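Local coordinates for protein acyl-coenzyme A oxidase acox-1.1 (Caenorhabditis elegans, PDB 5K3H) that desaturates fatty acid-derived acyl-CoA side chains with FAD and oxygen, releasing a trans-2-enoyl-CoA and hydrogen peroxide, the first step of peroxisomal beta-oxidation, at residues L310-R315 against S418-I423; R320-I325 against E329-V334; Q338-R343 against R406-G411; I348-A353 against T398-E403. All coordinates share one frame; numbering follows the deposited sequence.

Contact 1. Residues L310-R315 against S418-I423; sequences LNIATR and SYISEI
Ser-418 presents its carbonyl oxygen to the end of Ile-312, whose CD1 stops 3.5 Å from Ser-418 O. The same oxygen accepts a hydrogen bond from Ser-627 OG. A serine suits this bend: its OG accepts from Ile-420 N at 3.2 Å, an ST turn just ahead of the helix, and also bonds to Gly-413 O. Tyr-419 follows at the N-cap position. Ile-420 then turns toward the partner helix, and its side chain slides past that of Ile-312 in the opposite direction, CD1 lying 3.7 Å from Ile-312 CG2. Ile-423, one helical turn later, meets Ile-312 differently, tip to tip, with the two CD1 methyls 3.5 Å apart. Ile-312 can serve both isoleucines because its branches diverge: chi1 of -65° sets CG1 beside the backbone N and leaves CG2 anti to it; CG2 takes Ile-420, while CG1 carries CD1 to Ile-423. With no hydrogen bond between the segments, branched aliphatic isoleucines suit this buried meeting of methyl groups. Helix 382-408 backs the joint, with Ile-402 against both Ile-420 and Ile-423, while Leu-344 of helix 338-367 packs on Ala-313, so helices 300-319 and 420-428 meet inside a helical bundle.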
loop_
_atom_site.group_PDB
_atom_site.type_symbol
_atom_site.label_atom_id
_atom_site.label_comp_id
_atom_site.label_asym_id
_atom_site.label_seq_id
_atom_site.Cartn_x
_atom_site.Cartn_y
_atom_site.Cartn_z
ATOM N N LEU B 310 -4.035 1.846 -13.804
ATOM C CA LEU B 310 -3.621 2.989 -14.611
ATOM C C LEU B 310 -4.742 3.474 -15.522
ATOM O O LEU B 310 -4.896 4.686 -15.727
ATOM C CB LEU B 310 -2.374 2.627 -15.417
ATOM C CG LEU B 310 -1.129 2.423 -14.543
ATOM C CD1 LEU B 310 -0.080 1.642 -15.325
ATOM C CD2 LEU B 310 -0.593 3.751 -14.086
ATOM N N ASN B 311 -5.556 2.553 -16.060
ATOM C CA ASN B 311 -6.768 2.974 -16.758
ATOM C C ASN B 311 -7.601 3.893 -15.862
ATOM O O ASN B 311 -8.078 4.951 -16.291
ATOM C CB ASN B 311 -7.584 1.753 -17.168
ATOM C CG ASN B 311 -7.188 1.202 -18.543
ATOM O OD1 ASN B 311 -7.716 1.627 -19.563
ATOM N ND2 ASN B 311 -6.257 0.237 -18.564
ATOM N N ILE B 312 -7.789 3.500 -14.607
ATOM C CA ILE B 312 -8.619 4.287 -13.702
ATOM C C ILE B 312 -7.991 5.649 -13.446
ATOM O O ILE B 312 -8.633 6.693 -13.629
ATOM C CB ILE B 312 -8.854 3.516 -12.389
ATOM C CG1 ILE B 312 -9.664 2.245 -12.673
ATOM C CG2 ILE B 312 -9.482 4.438 -11.327
ATOM C CD1 ILE B 312 -9.481 1.157 -11.636
ATOM N N ALA B 313 -6.714 5.659 -13.045
ATOM C CA ALA B 313 -6.079 6.907 -12.670
ATOM C C ALA B 313 -5.850 7.821 -13.868
ATOM O O ALA B 313 -5.894 9.044 -13.718
ATOM C CB ALA B 313 -4.765 6.618 -11.955
ATOM N N THR B 314 -5.576 7.267 -15.057
ATOM C CA THR B 314 -5.279 8.128 -16.197
ATOM C C THR B 314 -6.559 8.679 -16.830
ATOM O O THR B 314 -6.604 9.857 -17.220
ATOM C CB THR B 314 -4.434 7.372 -17.234
ATOM O OG1 THR B 314 -3.302 6.735 -16.589
ATOM C CG2 THR B 314 -3.948 8.318 -18.336
ATOM N N ARG B 315 -7.621 7.870 -16.912
ATOM C CA ARG B 315 -8.920 8.412 -17.319
ATOM C C ARG B 315 -9.379 9.533 -16.380
ATOM O O ARG B 315 -9.767 10.615 -16.836
ATOM C CB ARG B 315 -9.953 7.282 -17.379
ATOM C CG ARG B 315 -9.804 6.404 -18.611
ATOM C CD ARG B 315 -10.609 5.135 -18.473
ATOM N NE ARG B 315 -10.534 4.339 -19.690
ATOM C CZ ARG B 315 -11.181 3.196 -19.884
ATOM N NH1 ARG B 315 -11.957 2.692 -18.940
ATOM N NH2 ARG B 315 -11.051 2.566 -21.032
ATOM N N SER B 418 -13.242 4.222 -6.610
ATOM C CA SER B 418 -12.088 4.133 -7.500
ATOM C C SER B 418 -11.697 2.681 -7.753
ATOM O O SER B 418 -11.181 2.355 -8.829
ATOM C CB SER B 418 -10.906 4.868 -6.913
ATOM O OG SER B 418 -10.266 4.009 -5.993
ATOM N N TYR B 419 -11.878 1.825 -6.748
ATOM C CA TYR B 419 -11.639 0.382 -6.716
ATOM C C TYR B 419 -10.163 0.029 -6.629
ATOM O O TYR B 419 -9.852 -1.161 -6.518
ATOM C CB TYR B 419 -12.258 -0.356 -7.915
ATOM C CG TYR B 419 -12.577 -1.805 -7.613
ATOM C CD1 TYR B 419 -13.416 -2.150 -6.540
ATOM C CD2 TYR B 419 -12.053 -2.834 -8.384
ATOM C CE1 TYR B 419 -13.714 -3.457 -6.246
ATOM C CE2 TYR B 419 -12.355 -4.160 -8.096
ATOM C CZ TYR B 419 -13.184 -4.451 -7.019
ATOM O OH TYR B 419 -13.488 -5.756 -6.712
ATOM N N ILE B 420 -9.252 1.008 -6.617
ATOM C CA ILE B 420 -7.819 0.727 -6.706
ATOM C C ILE B 420 -7.287 0.085 -5.432
ATOM O O ILE B 420 -6.372 -0.753 -5.485
ATOM C CB ILE B 420 -7.058 2.022 -7.038
ATOM C CG1 ILE B 420 -7.496 2.544 -8.410
ATOM C CG2 ILE B 420 -5.577 1.756 -7.053
ATOM C CD1 ILE B 420 -6.923 3.896 -8.758
ATOM N N SER B 421 -7.852 0.419 -4.278
ATOM C CA SER B 421 -7.364 -0.194 -3.049
ATOM C C SER B 421 -7.556 -1.703 -3.043
ATOM O O SER B 421 -6.716 -2.428 -2.497
ATOM C CB SER B 421 -8.055 0.436 -1.841
ATOM O OG SER B 421 -9.435 0.121 -1.816
ATOM N N GLU B 422 -8.645 -2.201 -3.636
ATOM C CA GLU B 422 -8.851 -3.641 -3.763
ATOM C C GLU B 422 -7.961 -4.221 -4.856
ATOM O O GLU B 422 -7.417 -5.321 -4.700
ATOM C CB GLU B 422 -10.330 -3.932 -4.049
ATOM C CG GLU B 422 -10.742 -5.416 -3.997
ATOM C CD GLU B 422 -10.706 -6.027 -2.604
ATOM O OE1 GLU B 422 -10.778 -5.279 -1.600
ATOM O OE2 GLU B 422 -10.573 -7.265 -2.516
ATOM N N ILE B 423 -7.784 -3.489 -5.963
ATOM C CA ILE B 423 -6.839 -3.917 -6.993
ATOM C C ILE B 423 -5.445 -4.073 -6.394
ATOM O O ILE B 423 -4.758 -5.071 -6.645
ATOM C CB ILE B 423 -6.845 -2.917 -8.174
ATOM C CG1 ILE B 423 -8.196 -2.911 -8.899
ATOM C CG2 ILE B 423 -5.726 -3.205 -9.160
ATOM C CD1 ILE B 423 -8.429 -1.657 -9.748
#

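Contact 2. Residues R320-I325 against E329-V334; sequences RRQGQI and EPEVKV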
loop_
_atom_site.group_PDB
_atom_site.type_symbol
_atom_site.label_atom_id
_atom_site.label_comp_id
_atom_site.label_asym_id
_atom_site.label_seq_id
_atom_site.Cartn_x
_atom_site.Cartn_y
_atom_site.Cartn_z
ATOM N N ARG B 320 -10.543 15.163 -14.495
ATOM C CA ARG B 320 -10.380 15.988 -13.299
ATOM C C ARG B 320 -9.598 17.261 -13.622
ATOM O O ARG B 320 -8.440 17.187 -14.023
ATOM C CB ARG B 320 -9.660 15.179 -12.226
ATOM C CG ARG B 320 -9.334 15.922 -10.942
ATOM C CD ARG B 320 -10.595 16.503 -10.337
ATOM N NE ARG B 320 -10.359 16.895 -8.958
ATOM C CZ ARG B 320 -11.294 16.991 -8.017
ATOM N NH1 ARG B 320 -12.575 16.724 -8.296
ATOM N NH2 ARG B 320 -10.928 17.337 -6.786
ATOM N N ARG B 321 -10.217 18.424 -13.432
ATOM C CA ARG B 321 -9.560 19.718 -13.602
ATOM C C ARG B 321 -9.299 20.332 -12.230
ATOM O O ARG B 321 -10.214 20.415 -11.408
ATOM C CB ARG B 321 -10.423 20.641 -14.469
ATOM C CG ARG B 321 -10.344 20.296 -15.966
ATOM C CD ARG B 321 -11.307 21.073 -16.803
ATOM N NE ARG B 321 -11.244 20.707 -18.222
ATOM C CZ ARG B 321 -10.401 21.268 -19.090
ATOM N NH1 ARG B 321 -9.563 22.208 -18.660
ATOM N NH2 ARG B 321 -10.394 20.916 -20.370
ATOM N N GLN B 322 -8.063 20.763 -11.972
ATOM C CA GLN B 322 -7.719 21.201 -10.613
ATOM C C GLN B 322 -6.449 22.022 -10.653
ATOM O O GLN B 322 -5.413 21.535 -11.113
ATOM C CB GLN B 322 -7.551 20.003 -9.659
ATOM C CG GLN B 322 -7.613 20.329 -8.147
ATOM C CD GLN B 322 -9.042 20.578 -7.599
ATOM O OE1 GLN B 322 -9.222 20.833 -6.393
ATOM N NE2 GLN B 322 -10.052 20.506 -8.476
ATOM N N GLY B 323 -6.528 23.265 -10.196
ATOM C CA GLY B 323 -5.375 24.130 -10.189
ATOM C C GLY B 323 -5.131 24.732 -11.558
ATOM O O GLY B 323 -5.722 24.348 -12.575
ATOM N N GLN B 324 -4.263 25.733 -11.570
ATOM C CA GLN B 324 -3.915 26.438 -12.787
ATOM C C GLN B 324 -2.440 26.271 -13.078
ATOM O O GLN B 324 -1.615 26.159 -12.162
ATOM C CB GLN B 324 -4.259 27.913 -12.698
ATOM C CG GLN B 324 -5.702 28.185 -12.977
ATOM C CD GLN B 324 -6.045 29.596 -12.659
ATOM O OE1 GLN B 324 -5.985 29.989 -11.492
ATOM N NE2 GLN B 324 -6.426 30.376 -13.667
ATOM N N ILE B 325 -2.128 26.214 -14.367
ATOM C CA ILE B 325 -0.755 26.427 -14.792
ATOM C C ILE B 325 -0.718 27.906 -15.140
ATOM O O ILE B 325 -0.462 28.732 -14.261
ATOM C CB ILE B 325 -0.337 25.490 -15.943
ATOM C CG1 ILE B 325 -0.276 24.041 -15.424
ATOM C CG2 ILE B 325 1.012 25.889 -16.510
ATOM C CD1 ILE B 325 -0.098 22.973 -16.495
ATOM N N GLU B 329 -5.667 31.288 -17.751
ATOM C CA GLU B 329 -6.361 30.205 -18.428
ATOM C C GLU B 329 -7.113 29.341 -17.430
ATOM O O GLU B 329 -6.766 29.307 -16.247
ATOM C CB GLU B 329 -5.373 29.361 -19.237
ATOM C CG GLU B 329 -4.767 30.130 -20.364
ATOM C CD GLU B 329 -3.862 29.280 -21.212
ATOM O OE1 GLU B 329 -3.417 28.220 -20.726
ATOM O OE2 GLU B 329 -3.601 29.671 -22.370
ATOM N N PRO B 330 -8.154 28.635 -17.861
ATOM C CA PRO B 330 -8.966 27.869 -16.901
ATOM C C PRO B 330 -8.156 26.792 -16.197
ATOM O O PRO B 330 -6.988 26.533 -16.500
ATOM C CB PRO B 330 -10.103 27.268 -17.745
ATOM C CG PRO B 330 -10.036 27.916 -19.093
ATOM C CD PRO B 330 -8.739 28.680 -19.218
ATOM N N GLU B 331 -8.782 26.194 -15.194
ATOM C CA GLU B 331 -8.174 25.061 -14.513
ATOM C C GLU B 331 -7.826 23.967 -15.516
ATOM O O GLU B 331 -8.576 23.704 -16.461
ATOM C CB GLU B 331 -9.133 24.535 -13.453
ATOM C CG GLU B 331 -9.288 25.469 -12.237
ATOM C CD GLU B 331 -10.200 24.861 -11.168
ATOM O OE1 GLU B 331 -11.447 24.860 -11.384
ATOM O OE2 GLU B 331 -9.684 24.387 -10.127
ATOM N N VAL B 332 -6.657 23.367 -15.345
ATOM C CA VAL B 332 -6.171 22.395 -16.302
ATOM C C VAL B 332 -6.529 21.002 -15.808
ATOM O O VAL B 332 -6.706 20.759 -14.610
ATOM C CB VAL B 332 -4.647 22.532 -16.542
ATOM C CG1 VAL B 332 -4.289 23.900 -17.081
ATOM C CG2 VAL B 332 -3.914 22.272 -15.266
ATOM N N LYS B 333 -6.634 20.065 -16.750
ATOM C CA LYS B 333 -6.687 18.653 -16.398
ATOM C C LYS B 333 -5.453 18.306 -15.579
ATOM O O LYS B 333 -4.345 18.710 -15.930
ATOM C CB LYS B 333 -6.695 17.804 -17.666
ATOM C CG LYS B 333 -7.847 18.051 -18.603
ATOM C CD LYS B 333 -7.601 17.316 -19.896
ATOM C CE LYS B 333 -8.692 17.578 -20.904
ATOM N NZ LYS B 333 -8.480 16.779 -22.157
ATOM N N VAL B 334 -5.618 17.530 -14.501
ATOM C CA VAL B 334 -4.418 17.204 -13.736
ATOM C C VAL B 334 -3.435 16.388 -14.567
ATOM O O VAL B 334 -2.235 16.407 -14.283
ATOM C CB VAL B 334 -4.753 16.506 -12.410
ATOM C CG1 VAL B 334 -5.625 17.415 -11.582
ATOM C CG2 VAL B 334 -5.425 15.173 -12.638
HETATM O O HOH W 1 -4.624 27.111 -16.342
#
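Arg-321 and Lys-333 form the bridged centre of a short antiparallel pairing, as a non-hydrogen-bonded pair. Backbone bonds flank them: Val-334 N to Arg-320 O at 2.9 Å and Gln-322 N to Val-332 O at 3.0 Å. Beyond these the register slips, since Val-332 N bonds to Gly-323 O (3.1 Å), one residue past the regular partner; Gln-322 O goes instead to Tyr-337 OH. Gly-323, with positive phi, suits this irregular step. On this tight side Val-334 CG1 rests 3.8 Å from Gln-322 CB. Arg-321, extended from CG to NE, lays its guanidinium over Lys-333 CG while NH1 gives an in-plane bond to Glu-331 O at 2.8 Å. Arg-321 NH2 makes a salt bridge to Asp-15 and Lys-333 NZ one to Glu-19, besides a bond to Asp-15 O; the two acids probably ease the closeness of the like charges. Toward exposed Glu-329 and Pro-330 the contact thins to one side-chain bond, Gln-324 NE2 to Glu-329 O, 2.8 Å and nearly straight (172°). The hairpin-like loop joins helix 300-319 to helix 338-367; FAD-binding Arg-320 bonds through NH1 to Tyr-637 OH and to Met-154 O of the second subunit, whose Gly-157 N meets Gln-322 OE1.

Contact 3. Residues Q338-R343 against R406-G411; sequences QTQQHR and RMACGG
Gln-340 hands an N-H of its amide to Ala-408 O, NE2 to O 2.7 Å, bent to 147° and tilted from both the amide and carbonyl planes. The acceptor lies in the last turn of helix 382-408, where a glutamine is well suited to supply a donor from outside the helix. Alongside, Arg-343 spreads its guanidinium over the same turn: one face covers Ala-408 N, NH2 comes to 3.3 Å from Met-407 CB, and CD lies 3.8 Å from Ala-408 CB. Alanine's small methyl permits so flat an approach, while the Met-407 side chain crosses that of Arg-343 at about a right angle. The positive group sits against a helix C-terminal end, which probably favours its charge. Arg-343 CG lies between the backbone N and the carbonyl carbon (chi1 84°), and a bend at chi2 (85°) brings the Gln-340 amide round to Ala-408 O. In the second shell Ser-317 OG also bonds Gln-340 NE2, fixing the amide from helix 300-319, and Cys-409 packs on Ala-313 and Tyr-316 of that helix. Gln-340 to Arg-343 bind FAD, and Gly-411 probably does, so the arrangement belongs to the FAD site that acyl-CoA oxidase dimers share between subunits.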
loop_
_atom_site.group_PDB
_atom_site.type_symbol
_atom_site.label_atom_id
_atom_site.label_comp_id
_atom_site.label_asym_id
_atom_site.label_seq_id
_atom_site.Cartn_x
_atom_site.Cartn_y
_atom_site.Cartn_z
ATOM N N GLN B 338 3.442 17.822 -14.957
ATOM C CA GLN B 338 4.579 16.914 -15.079
ATOM C C GLN B 338 4.608 15.939 -13.916
ATOM O O GLN B 338 4.939 14.754 -14.064
ATOM C CB GLN B 338 5.877 17.707 -15.120
ATOM C CG GLN B 338 7.099 16.835 -15.392
ATOM C CD GLN B 338 8.387 17.595 -15.239
ATOM O OE1 GLN B 338 8.760 17.996 -14.141
ATOM N NE2 GLN B 338 9.064 17.827 -16.354
ATOM N N THR B 339 4.234 16.437 -12.754
ATOM C CA THR B 339 4.197 15.662 -11.529
ATOM C C THR B 339 3.214 14.502 -11.627
ATOM O O THR B 339 3.499 13.405 -11.135
ATOM C CB THR B 339 3.862 16.657 -10.410
ATOM O OG1 THR B 339 5.053 16.971 -9.654
ATOM C CG2 THR B 339 2.681 16.236 -9.569
ATOM N N GLN B 340 2.068 14.709 -12.287
ATOM C CA GLN B 340 1.089 13.631 -12.477
ATOM C C GLN B 340 1.551 12.644 -13.548
ATOM O O GLN B 340 1.435 11.419 -13.381
ATOM C CB GLN B 340 -0.261 14.213 -12.890
ATOM C CG GLN B 340 -1.438 13.247 -12.852
ATOM C CD GLN B 340 -2.071 13.133 -11.474
ATOM O OE1 GLN B 340 -1.441 13.412 -10.446
ATOM N NE2 GLN B 340 -3.338 12.752 -11.449
ATOM N N GLN B 341 2.077 13.164 -14.658
ATOM C CA GLN B 341 2.601 12.297 -15.700
ATOM C C GLN B 341 3.731 11.422 -15.163
ATOM O O GLN B 341 3.800 10.225 -15.474
ATOM C CB GLN B 341 3.082 13.156 -16.870
ATOM C CG GLN B 341 1.976 14.033 -17.461
ATOM C CD GLN B 341 2.431 14.846 -18.666
ATOM O OE1 GLN B 341 3.587 14.744 -19.099
ATOM N NE2 GLN B 341 1.521 15.634 -19.230
ATOM N N HIS B 342 4.603 12.002 -14.325
ATOM C CA HIS B 342 5.731 11.262 -13.785
ATOM C C HIS B 342 5.278 10.109 -12.903
ATOM O O HIS B 342 5.986 9.095 -12.789
ATOM C CB HIS B 342 6.650 12.216 -13.014
ATOM C CG HIS B 342 7.908 11.579 -12.491
ATOM N ND1 HIS B 342 8.125 11.347 -11.146
ATOM C CD2 HIS B 342 9.018 11.136 -13.129
ATOM C CE1 HIS B 342 9.316 10.793 -10.981
ATOM N NE2 HIS B 342 9.876 10.648 -12.168
ATOM N N ARG B 343 4.124 10.235 -12.258
ATOM C CA ARG B 343 3.672 9.179 -11.363
ATOM C C ARG B 343 2.726 8.187 -12.042
ATOM O O ARG B 343 2.294 7.224 -11.397
ATOM C CB ARG B 343 3.007 9.801 -10.122
ATOM C CG ARG B 343 1.545 10.158 -10.313
ATOM C CD ARG B 343 1.055 11.115 -9.250
ATOM N NE ARG B 343 1.412 10.662 -7.925
ATOM C CZ ARG B 343 1.009 11.247 -6.797
ATOM N NH1 ARG B 343 0.223 12.322 -6.849
ATOM N NH2 ARG B 343 1.402 10.756 -5.618
ATOM N N ARG B 406 -3.270 5.093 -7.190
ATOM C CA ARG B 406 -4.261 5.512 -6.204
ATOM C C ARG B 406 -4.043 6.972 -5.785
ATOM O O ARG B 406 -4.989 7.766 -5.748
ATOM C CB ARG B 406 -4.238 4.597 -4.978
ATOM C CG ARG B 406 -5.437 4.885 -4.095
ATOM C CD ARG B 406 -5.317 4.279 -2.743
ATOM N NE ARG B 406 -4.037 4.629 -2.109
ATOM C CZ ARG B 406 -3.793 5.775 -1.471
ATOM N NH1 ARG B 406 -4.741 6.696 -1.365
ATOM N NH2 ARG B 406 -2.597 5.998 -0.934
ATOM N N MET B 407 -2.795 7.328 -5.441
ATOM C CA MET B 407 -2.457 8.699 -5.044
ATOM C C MET B 407 -2.727 9.706 -6.164
ATOM O O MET B 407 -3.207 10.816 -5.904
ATOM C CB MET B 407 -0.992 8.738 -4.614
ATOM C CG MET B 407 -0.741 8.115 -3.250
ATOM S SD MET B 407 1.000 7.828 -2.874
ATOM C CE MET B 407 0.841 6.511 -1.661
ATOM N N ALA B 408 -2.480 9.327 -7.420
ATOM C CA ALA B 408 -2.770 10.231 -8.527
ATOM C C ALA B 408 -4.246 10.616 -8.607
ATOM O O ALA B 408 -4.591 11.573 -9.318
ATOM C CB ALA B 408 -2.329 9.600 -9.845
ATOM N N CYS B 409 -5.126 9.868 -7.941
ATOM C CA CYS B 409 -6.559 10.142 -7.921
ATOM C C CYS B 409 -6.996 11.098 -6.810
ATOM O O CYS B 409 -8.170 11.479 -6.781
ATOM C CB CYS B 409 -7.333 8.825 -7.806
ATOM S SG CYS B 409 -7.267 7.816 -9.312
ATOM N N GLY B 410 -6.083 11.529 -5.926
ATOM C CA GLY B 410 -6.441 12.487 -4.899
ATOM C C GLY B 410 -7.423 11.919 -3.886
ATOM O O GLY B 410 -7.508 10.709 -3.671
ATOM N N GLY B 411 -8.175 12.829 -3.260
ATOM C CA GLY B 411 -9.132 12.420 -2.239
ATOM C C GLY B 411 -10.115 11.366 -2.714
ATOM O O GLY B 411 -10.418 10.415 -1.987
#

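Contact 4. Residues I348-A353 against T398-E403; sequences IARAYA and TGEGIE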
loop_
_atom_site.group_PDB
_atom_site.type_symbol
_atom_site.label_atom_id
_atom_site.label_comp_id
_atom_site.label_asym_id
_atom_site.label_seq_id
_atom_site.Cartn_x
_atom_site.Cartn_y
_atom_site.Cartn_z
ATOM N N ILE B 348 2.733 2.824 -16.937
ATOM C CA ILE B 348 2.193 2.278 -18.173
ATOM C C ILE B 348 3.271 1.470 -18.868
ATOM O O ILE B 348 3.045 0.322 -19.276
ATOM C CB ILE B 348 1.657 3.396 -19.085
ATOM C CG1 ILE B 348 0.634 4.244 -18.317
ATOM C CG2 ILE B 348 1.078 2.757 -20.361
ATOM C CD1 ILE B 348 0.065 5.464 -19.083
ATOM N N ALA B 349 4.488 2.026 -18.920
ATOM C CA ALA B 349 5.621 1.332 -19.524
ATOM C C ALA B 349 5.863 -0.004 -18.850
ATOM O O ALA B 349 6.017 -1.019 -19.530
ATOM C CB ALA B 349 6.883 2.205 -19.442
ATOM N N ARG B 350 5.877 -0.027 -17.512
ATOM C CA ARG B 350 6.089 -1.279 -16.776
ATOM C C ARG B 350 5.004 -2.306 -17.078
ATOM O O ARG B 350 5.280 -3.510 -17.058
ATOM C CB ARG B 350 6.141 -1.037 -15.261
ATOM C CG ARG B 350 7.363 -0.357 -14.756
ATOM C CD ARG B 350 7.378 -0.178 -13.223
ATOM N NE ARG B 350 8.681 0.352 -12.837
ATOM C CZ ARG B 350 9.099 0.622 -11.599
ATOM N NH1 ARG B 350 8.314 0.427 -10.539
ATOM N NH2 ARG B 350 10.329 1.111 -11.438
ATOM N N ALA B 351 3.744 -1.879 -17.251
ATOM C CA ALA B 351 2.683 -2.864 -17.513
ATOM C C ALA B 351 2.917 -3.591 -18.837
ATOM O O ALA B 351 2.869 -4.825 -18.890
ATOM C CB ALA B 351 1.298 -2.207 -17.501
ATOM N N TYR B 352 3.228 -2.842 -19.902
ATOM C CA TYR B 352 3.630 -3.446 -21.170
ATOM C C TYR B 352 4.911 -4.251 -21.001
ATOM O O TYR B 352 5.038 -5.357 -21.543
ATOM C CB TYR B 352 3.826 -2.364 -22.242
ATOM C CG TYR B 352 2.544 -1.914 -22.933
ATOM C CD1 TYR B 352 1.731 -0.934 -22.359
ATOM C CD2 TYR B 352 2.153 -2.454 -24.157
ATOM C CE1 TYR B 352 0.562 -0.517 -22.979
ATOM C CE2 TYR B 352 1.011 -2.038 -24.775
ATOM C CZ TYR B 352 0.203 -1.068 -24.188
ATOM O OH TYR B 352 -0.967 -0.645 -24.801
ATOM N N ALA B 353 5.873 -3.720 -20.246
ATOM C CA ALA B 353 7.125 -4.447 -20.050
ATOM C C ALA B 353 6.884 -5.790 -19.381
ATOM O O ALA B 353 7.503 -6.790 -19.754
ATOM C CB ALA B 353 8.109 -3.612 -19.226
ATOM N N THR B 398 4.645 -3.875 -9.394
ATOM C CA THR B 398 3.216 -3.709 -9.652
ATOM C C THR B 398 2.547 -2.987 -8.491
ATOM O O THR B 398 1.797 -2.031 -8.701
ATOM C CB THR B 398 2.540 -5.064 -9.879
ATOM O OG1 THR B 398 3.068 -5.673 -11.057
ATOM C CG2 THR B 398 1.066 -4.878 -10.074
ATOM N N GLY B 399 2.839 -3.416 -7.253
ATOM C CA GLY B 399 2.284 -2.759 -6.068
ATOM C C GLY B 399 2.680 -1.297 -5.937
ATOM O O GLY B 399 1.852 -0.446 -5.595
ATOM N N GLU B 400 3.952 -0.985 -6.203
ATOM C CA GLU B 400 4.400 0.410 -6.239
ATOM C C GLU B 400 3.578 1.239 -7.227
ATOM O O GLU B 400 3.100 2.330 -6.892
ATOM C CB GLU B 400 5.886 0.444 -6.600
ATOM C CG GLU B 400 6.465 1.826 -6.899
ATOM C CD GLU B 400 7.902 1.791 -7.497
ATOM O OE1 GLU B 400 8.588 0.712 -7.457
ATOM O OE2 GLU B 400 8.338 2.866 -8.015
ATOM N N GLY B 401 3.358 0.720 -8.439
ATOM C CA GLY B 401 2.632 1.495 -9.437
ATOM C C GLY B 401 1.154 1.657 -9.134
ATOM O O GLY B 401 0.602 2.748 -9.282
ATOM N N ILE B 402 0.509 0.600 -8.645
ATOM C CA ILE B 402 -0.903 0.692 -8.281
ATOM C C ILE B 402 -1.091 1.729 -7.180
ATOM O O ILE B 402 -2.077 2.477 -7.171
ATOM C CB ILE B 402 -1.437 -0.686 -7.840
ATOM C CG1 ILE B 402 -1.399 -1.698 -8.979
ATOM C CG2 ILE B 402 -2.875 -0.558 -7.348
ATOM C CD1 ILE B 402 -1.649 -3.073 -8.525
ATOM N N GLU B 403 -0.140 1.803 -6.241
ATOM C CA GLU B 403 -0.218 2.807 -5.181
ATOM C C GLU B 403 -0.024 4.220 -5.727
ATOM O O GLU B 403 -0.779 5.132 -5.367
ATOM C CB GLU B 403 0.822 2.511 -4.101
ATOM C CG GLU B 403 0.611 3.247 -2.790
ATOM C CD GLU B 403 -0.684 2.862 -2.074
ATOM O OE1 GLU B 403 -1.072 1.665 -2.124
ATOM O OE2 GLU B 403 -1.327 3.763 -1.465
#
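The turns carrying Arg-350 and Glu-400 belong to two long helices, 338-367 and 382-408, of the C-alpha1 helical bundle common to acyl-CoA oxidases and dehydrogenases. Here they run in roughly opposite directions. Each keeps its regular i to i+4 bonding, for instance Ala-353 N to Ala-349 O at 2.8 Å and Ile-402 N to Thr-398 O at 2.9 Å. The backbones stand well apart at this point, Arg-350 CA lying 10.8 Å from Glu-400 CA, so only long side chains bridge the interval. Both CB atoms point toward the other helix, and both chains are extended: Arg-350 runs straight from CG to NE, and Glu-400 has CG anti to its own N (chi1 171°) with no bend after it. They meet at about a right angle in a salt bridge, NH1 to OE1 at 3.1 Å. Arginine suits the place because it can meet more than one acid: NE makes a second salt bridge, to Glu-574, so the cation sits between two carboxylates, and Tyr-573 packs against it. Glu-400 lies near His-396 and Gln-404, residues that bind the ATP shared between the two subunits, so the bridge probably lies close to that nucleotide-binding region. The guanidinium and carboxylate planes are 87° apart: OE1 lies at the edge of the guanidinium, in its plane, yet NH1 approaches OE1 from above the carboxylate.

All four contacts fall within one run of the chain, and none cross. Contact 1 opens on helix 300-319. Contact 2 follows and closes at once, a small hairpin-like loop between that helix and the next. Contact 3 opens at the start of helix 338-367 and contact 4 nearly three turns further along it. Returning down helix 382-408, the chain closes contact 4 first, then contact 3, finally contact 1 on helix 420-428, so that contact 1 encloses the other three. Contacts 3 and 4 bind the same helix pair at successive levels; contact 1 touches both, through Cys-409 and Ile-402, while contact 2 meets contact 3 where Val-334 packs on Gln-340, and both of these also touch the second subunit.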